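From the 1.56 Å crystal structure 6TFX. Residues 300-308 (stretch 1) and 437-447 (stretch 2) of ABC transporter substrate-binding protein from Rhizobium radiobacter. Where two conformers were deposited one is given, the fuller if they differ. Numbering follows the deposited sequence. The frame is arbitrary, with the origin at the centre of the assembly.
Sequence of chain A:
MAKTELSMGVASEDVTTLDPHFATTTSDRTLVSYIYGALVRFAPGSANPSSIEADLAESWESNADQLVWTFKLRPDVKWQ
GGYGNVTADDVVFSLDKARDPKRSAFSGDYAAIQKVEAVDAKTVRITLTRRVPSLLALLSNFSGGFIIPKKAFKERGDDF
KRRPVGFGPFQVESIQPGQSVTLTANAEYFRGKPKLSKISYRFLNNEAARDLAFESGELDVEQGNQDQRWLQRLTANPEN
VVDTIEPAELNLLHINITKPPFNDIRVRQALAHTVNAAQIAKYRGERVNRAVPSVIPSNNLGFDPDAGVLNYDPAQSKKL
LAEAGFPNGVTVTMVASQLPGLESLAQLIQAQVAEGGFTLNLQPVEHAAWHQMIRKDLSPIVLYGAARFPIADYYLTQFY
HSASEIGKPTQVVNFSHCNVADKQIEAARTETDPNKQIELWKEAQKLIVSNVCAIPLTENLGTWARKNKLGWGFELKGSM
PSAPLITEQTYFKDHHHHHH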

# COMPACT_ATOMS: atom_id res chain seq x y z
N ASN A 300 7.34 -6.59 10.34
CA ASN A 300 6.09 -6.69 11.06
C ASN A 300 6.37 -7.19 12.45
O ASN A 300 7.00 -8.24 12.60
CB ASN A 300 5.12 -7.68 10.42
CG ASN A 300 4.16 -7.02 9.49
OD1 ASN A 300 3.12 -6.54 9.89
ND2 ASN A 300 4.50 -7.01 8.22
N LEU A 301 5.74 -6.54 13.44
CA LEU A 301 5.75 -7.11 14.79
C LEU A 301 4.93 -8.41 14.61
O LEU A 301 3.83 -8.37 14.03
CB LEU A 301 5.00 -6.17 15.76
CG LEU A 301 4.63 -6.77 17.12
CD1 LEU A 301 5.87 -7.09 17.90
CD2 LEU A 301 3.78 -5.79 17.95
N GLY A 302 5.49 -9.54 15.06
CA GLY A 302 4.86 -10.85 14.92
C GLY A 302 5.32 -11.66 13.72
O GLY A 302 4.90 -12.81 13.53
N PHE A 303 6.22 -11.09 12.89
CA PHE A 303 6.78 -11.80 11.73
C PHE A 303 7.40 -13.13 12.17
O PHE A 303 8.12 -13.16 13.19
CB PHE A 303 7.83 -10.92 11.06
CG PHE A 303 8.51 -11.59 9.88
CD1 PHE A 303 7.80 -11.84 8.70
CD2 PHE A 303 9.83 -12.00 9.97
CE1 PHE A 303 8.42 -12.47 7.62
CE2 PHE A 303 10.45 -12.64 8.88
CZ PHE A 303 9.73 -12.87 7.72
N ASP A 304 7.16 -14.20 11.40
CA ASP A 304 7.71 -15.54 11.69
C ASP A 304 8.86 -15.81 10.71
O ASP A 304 8.60 -16.15 9.55
CB ASP A 304 6.62 -16.61 11.54
CG ASP A 304 7.04 -17.99 12.02
OD1 ASP A 304 8.24 -18.16 12.43
OD2 ASP A 304 6.19 -18.89 12.01
N PRO A 305 10.13 -15.74 11.15
CA PRO A 305 11.23 -16.06 10.22
C PRO A 305 11.31 -17.54 9.87
O PRO A 305 12.09 -17.91 8.99
CB PRO A 305 12.50 -15.63 10.98
CG PRO A 305 12.05 -15.01 12.29
CD PRO A 305 10.62 -15.40 12.51
N ASP A 306 10.52 -18.39 10.55
CA ASP A 306 10.54 -19.84 10.37
C ASP A 306 9.13 -20.39 10.12
O ASP A 306 8.76 -21.42 10.67
CB ASP A 306 11.25 -20.50 11.59
CG ASP A 306 11.31 -22.01 11.54
OD1 ASP A 306 11.77 -22.56 10.51
OD2 ASP A 306 10.87 -22.65 12.53
N ALA A 307 8.37 -19.73 9.21
CA ALA A 307 6.98 -20.12 8.92
C ALA A 307 6.85 -21.44 8.16
O ALA A 307 5.75 -21.97 8.12
CB ALA A 307 6.26 -19.01 8.16
N GLY A 308 7.94 -21.96 7.60
CA GLY A 308 7.91 -23.24 6.89
C GLY A 308 7.73 -23.15 5.39
O GLY A 308 7.17 -24.06 4.79
N GLN A 437 0.79 -13.10 22.17
CA GLN A 437 0.27 -12.45 20.96
C GLN A 437 1.18 -12.77 19.76
O GLN A 437 0.68 -13.18 18.70
CB GLN A 437 0.20 -10.95 21.18
CG GLN A 437 -0.42 -10.24 20.01
CD GLN A 437 -0.55 -8.76 20.27
OE1 GLN A 437 0.42 -8.10 20.67
NE2 GLN A 437 -1.74 -8.19 19.99
N ILE A 438 2.53 -12.66 19.96
CA ILE A 438 3.54 -12.99 18.94
C ILE A 438 3.37 -14.43 18.47
O ILE A 438 3.36 -14.70 17.26
CB ILE A 438 4.98 -12.74 19.51
CG1 ILE A 438 5.28 -11.23 19.72
CG2 ILE A 438 6.08 -13.42 18.67
CD1 ILE A 438 5.25 -10.34 18.48
N GLU A 439 3.21 -15.37 19.42
CA GLU A 439 3.08 -16.80 19.10
C GLU A 439 1.82 -17.12 18.31
O GLU A 439 1.86 -17.95 17.40
CB GLU A 439 3.21 -17.68 20.33
CG GLU A 439 4.64 -17.69 20.85
CD GLU A 439 5.73 -18.06 19.85
OE1 GLU A 439 6.69 -17.27 19.68
OE2 GLU A 439 5.61 -19.13 19.21
N LEU A 440 0.72 -16.42 18.62
CA LEU A 440 -0.54 -16.59 17.86
C LEU A 440 -0.38 -16.05 16.44
O LEU A 440 -0.82 -16.72 15.48
CB LEU A 440 -1.73 -15.91 18.56
CG LEU A 440 -2.17 -16.61 19.84
CD1 LEU A 440 -2.96 -15.68 20.75
CD2 LEU A 440 -2.95 -17.90 19.53
N TRP A 441 0.31 -14.90 16.28
CA TRP A 441 0.57 -14.40 14.92
C TRP A 441 1.45 -15.38 14.15
O TRP A 441 1.21 -15.60 12.96
CB TRP A 441 1.25 -13.04 14.99
CG TRP A 441 0.27 -11.91 15.22
CD1 TRP A 441 -1.01 -11.83 14.76
CD2 TRP A 441 0.52 -10.69 15.94
NE1 TRP A 441 -1.59 -10.65 15.19
CE2 TRP A 441 -0.66 -9.91 15.87
CE3 TRP A 441 1.64 -10.17 16.62
CZ2 TRP A 441 -0.76 -8.66 16.50
CZ3 TRP A 441 1.54 -8.93 17.23
CH2 TRP A 441 0.35 -8.19 17.16
N LYS A 442 2.48 -15.96 14.82
CA LYS A 442 3.35 -16.94 14.13
C LYS A 442 2.58 -18.21 13.76
O LYS A 442 2.73 -18.73 12.65
CB LYS A 442 4.58 -17.27 15.00
CG LYS A 442 5.50 -16.07 15.18
CD LYS A 442 6.79 -16.56 15.85
CE LYS A 442 7.82 -15.47 15.96
NZ LYS A 442 9.04 -15.95 16.67
N GLU A 443 1.71 -18.70 14.67
CA GLU A 443 0.89 -19.88 14.40
C GLU A 443 0.02 -19.63 13.15
O GLU A 443 -0.09 -20.52 12.29
CB GLU A 443 0.04 -20.23 15.62
CG GLU A 443 -0.81 -21.49 15.45
CD GLU A 443 -1.72 -21.82 16.62
OE1 GLU A 443 -1.67 -21.12 17.66
OE2 GLU A 443 -2.52 -22.78 16.49
N ALA A 444 -0.55 -18.41 13.02
CA ALA A 444 -1.37 -18.08 11.84
C ALA A 444 -0.50 -18.18 10.57
O ALA A 444 -0.91 -18.80 9.59
CB ALA A 444 -1.93 -16.68 11.98
N GLN A 445 0.72 -17.62 10.59
CA GLN A 445 1.58 -17.68 9.40
C GLN A 445 1.92 -19.12 9.02
O GLN A 445 1.85 -19.48 7.84
CB GLN A 445 2.86 -16.87 9.62
CG GLN A 445 2.55 -15.36 9.66
CD GLN A 445 3.67 -14.59 10.32
OE1 GLN A 445 4.73 -14.38 9.73
NE2 GLN A 445 3.45 -14.16 11.56
N LYS A 446 2.26 -19.97 10.02
CA LYS A 446 2.59 -21.38 9.77
C LYS A 446 1.41 -22.11 9.12
O LYS A 446 1.61 -22.93 8.20
CB LYS A 446 2.99 -22.08 11.07
CG LYS A 446 4.36 -21.64 11.57
CD LYS A 446 4.80 -22.54 12.71
CE LYS A 446 6.25 -22.32 13.08
NZ LYS A 446 6.44 -21.01 13.73
N LEU A 447 0.18 -21.81 9.58
CA LEU A 447 -1.00 -22.46 9.01
C LEU A 447 -1.23 -22.02 7.58
O LEU A 447 -1.62 -22.83 6.74
CB LEU A 447 -2.24 -22.11 9.83
CG LEU A 447 -2.32 -22.76 11.22
CD1 LEU A 447 -3.34 -22.04 12.10
CD2 LEU A 447 -2.64 -24.25 11.13
O HOH W 1 9.85 -18.22 14.56
O HOH W 2 4.25 -24.10 7.95

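An irregular segment, residues 300-308, runs along one side of a helix, 437-447, meeting it at Ile438, Trp441, Lys442, Gln445 and Lys446, residues spaced three or four apart or adjacent, as one helical face requires. Asn300 makes no contact itself but opens a type II beta turn, closed by Phe303 N to Asn300 O at 3.0 Å. Leu301, within the turn, packs its CD1 3.4 Å from Ile438 CD1 and its CG 3.8 Å from Trp441 CZ3, an apolar patch at one end of the contact. Gly302 follows with a positive phi of 97°, and its CA lies 3.7 Å from Trp441 CE3. A CB here would point toward the helix and fall 2.5 Å from Trp441 CE3, so the close approach depends on glycine, which the backbone angles also favour. Gln445 then reads the loop backbone with both ends of its amide: NE2 donates to Gly302 O at 2.8 Å, and OE1 accepts from Asp304 N at 3.0 Å. The same NE2 also donates to Trp441 O at 3.0 Å, one turn back in the helix, which steadies the amide. Between these two anchors, Phe303 directs its CA-to-CB bond away from the helix, while its O lies 3.6 Å from Lys442 CE. Asp304 points toward the helix and divides its carboxylate: OD2 forms a salt bridge with Lys446 NZ at 2.7 Å, whereas OD1 accepts from Asp306 N at 3.0 Å and from water 1 at 2.7 Å. That water in turn accepts from Lys442 NZ at 3.2 Å, linking the second lysine indirectly. Pro305 stays peripheral. At Ala307 the two stretches are still close: CB sits 4.3 Å from Gln445 CB, and water 2 bridges the backbones, donating to Ala307 O at 2.6 Å and Lys446 O at 2.9 Å.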